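Local coordinates for beta subunit of photoactivated adenylyl cyclase (PDB 5MBC) that makes cyclic AMP from ATP under the control of blue light, coupling a flavin-binding BLUF sensor domain to a class III adenylyl cyclase domain in a homodimer, at the interface of chains A and B. Coordinates in Å, arbitrary orientation; residue numbers count along the deposited sequence, not the author numbering. Chains: chain A/B, Beta subunit of photoactivated adenylyl cyclase.

The interface of chains A and B. Residues chain A 9, 42, 44, 51, 53, 90; chain B 111, 114-115, 118.
B:Leu115 pushes its forked end against the sheet of the partner chain, and its two methyls divide the work. CD1 leans on the root of A:Phe51, 3.6 Å from the CB methylene, with ring atom CG a little farther off; the leucine does not lie over the ring face. CD2 lies between A:Val9, on strand 5-14, and A:Ile53, two residues on from A:Phe51 in strand 49-55: it meets CG1 of A:Val9 at 3.6 Å and CD1 of A:Ile53 at 3.8 Å. With CG1 anti to the carbonyl carbon (chi1 -57°) and chi2 extended, both CG1 and CD1 of A:Ile53 lie along the leucine methyl. B:Leu115 hides 71 Å², more than any other residue of the patch: this is its tight centre.

Packing thins toward the margins. B:Pro111 lies across A:Val42 at about a right angle, its ring CB 3.9 Å from CG1, while A:Leu44 stays at the fringe. On another flank the sulfur SD of A:Met90, in a loop, stands 3.7 Å from the hydroxyl OG of B:Ser114, a loose contact. B:Thr118 barely touches chain A; its hydroxyl OG1 donates a hydrogen bond to the backbone carbonyl O of B:Ser114, one turn earlier, at 2.9 Å.

Helix 110-128 of chain B thus lies against strands 5-14, 40-46 and 49-55 of the BLUF domain of chain A, and two-fold symmetry repeats the contact with the chains exchanged.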
loop_
_atom_site.group_PDB
_atom_site.type_symbol
_atom_site.label_atom_id
_atom_site.label_comp_id
_atom_site.label_asym_id
_atom_site.label_seq_id
_atom_site.Cartn_x
_atom_site.Cartn_y
_atom_site.Cartn_z
ATOM N N VAL A 9 -11.709 10.485 18.160
ATOM C CA VAL A 9 -12.371 11.001 16.970
ATOM C C VAL A 9 -12.454 9.869 15.958
ATOM O O VAL A 9 -11.458 9.176 15.717
ATOM C CB VAL A 9 -11.623 12.206 16.367
ATOM C CG1 VAL A 9 -12.396 12.768 15.186
ATOM C CG2 VAL A 9 -11.383 13.279 17.422
ATOM N N VAL A 42 -19.154 16.267 19.871
ATOM C CA VAL A 42 -19.846 16.837 18.717
ATOM C C VAL A 42 -20.048 15.736 17.685
ATOM O O VAL A 42 -19.179 14.878 17.503
ATOM C CB VAL A 42 -19.056 18.012 18.097
ATOM C CG1 VAL A 42 -19.799 18.597 16.902
ATOM C CG2 VAL A 42 -18.788 19.086 19.128
ATOM N N LEU A 44 -20.968 15.433 13.648
ATOM C CA LEU A 44 -21.168 16.073 12.358
ATOM C C LEU A 44 -21.450 15.015 11.300
ATOM O O LEU A 44 -20.908 13.905 11.351
ATOM C CB LEU A 44 -19.944 16.910 11.969
ATOM C CG LEU A 44 -20.116 17.949 10.859
ATOM C CD1 LEU A 44 -19.311 19.197 11.181
ATOM C CD2 LEU A 44 -19.697 17.382 9.511
ATOM N N PHE A 51 -19.077 12.232 11.429
ATOM C CA PHE A 51 -17.902 12.686 12.161
ATOM C C PHE A 51 -18.309 12.880 13.611
ATOM O O PHE A 51 -19.272 13.600 13.890
ATOM C CB PHE A 51 -17.348 14.006 11.607
ATOM C CG PHE A 51 -17.145 14.021 10.118
ATOM C CD1 PHE A 51 -18.214 14.215 9.258
ATOM C CD2 PHE A 51 -15.877 13.884 9.578
ATOM C CE1 PHE A 51 -18.028 14.243 7.889
ATOM C CE2 PHE A 51 -15.687 13.914 8.209
ATOM C CZ PHE A 51 -16.762 14.094 7.365
ATOM N N ILE A 53 -16.692 13.414 17.746
ATOM C CA ILE A 53 -15.664 13.545 18.769
ATOM C C ILE A 53 -16.302 13.201 20.107
ATOM O O ILE A 53 -17.404 13.673 20.412
ATOM C CB ILE A 53 -15.063 14.961 18.787
ATOM C CG1 ILE A 53 -14.500 15.318 17.409
ATOM C CG2 ILE A 53 -13.985 15.074 19.855
ATOM C CD1 ILE A 53 -13.982 16.736 17.309
ATOM N N MET A 90 -12.822 19.749 25.027
ATOM C CA MET A 90 -12.919 20.660 23.893
ATOM C C MET A 90 -14.313 21.258 23.761
ATOM O O MET A 90 -14.458 22.382 23.269
ATOM C CB MET A 90 -12.537 19.940 22.601
ATOM C CG MET A 90 -12.340 20.863 21.414
ATOM S SD MET A 90 -11.798 19.957 19.951
ATOM C CE MET A 90 -10.499 18.930 20.641
ATOM N N PRO B 111 -15.490 22.861 15.846
ATOM C CA PRO B 111 -15.616 21.436 15.483
ATOM C C PRO B 111 -15.164 21.134 14.063
ATOM O O PRO B 111 -14.402 20.183 13.847
ATOM C CB PRO B 111 -17.112 21.158 15.683
ATOM C CG PRO B 111 -17.550 22.165 16.676
ATOM C CD PRO B 111 -16.765 23.398 16.360
ATOM N N SER B 114 -11.364 21.617 13.905
ATOM C CA SER B 114 -10.628 20.528 14.541
ATOM C C SER B 114 -10.692 19.255 13.708
ATOM O O SER B 114 -9.712 18.505 13.636
ATOM C CB SER B 114 -11.176 20.276 15.946
ATOM O OG SER B 114 -10.539 19.163 16.548
ATOM N N LEU B 115 -11.835 18.994 13.072
ATOM C CA LEU B 115 -11.957 17.799 12.243
ATOM C C LEU B 115 -11.142 17.928 10.964
ATOM O O LEU B 115 -10.542 16.950 10.506
ATOM C CB LEU B 115 -13.425 17.529 11.923
ATOM C CG LEU B 115 -14.255 17.063 13.117
ATOM C CD1 LEU B 115 -15.711 16.947 12.737
ATOM C CD2 LEU B 115 -13.735 15.738 13.637
ATOM N N THR B 118 -7.625 17.112 11.882
ATOM C CA THR B 118 -7.439 15.704 12.221
ATOM C C THR B 118 -7.449 14.823 10.977
ATOM O O THR B 118 -6.602 13.933 10.834
ATOM C CB THR B 118 -8.522 15.252 13.204
ATOM O OG1 THR B 118 -8.407 16.001 14.421
ATOM C CG2 THR B 118 -8.377 13.767 13.517
#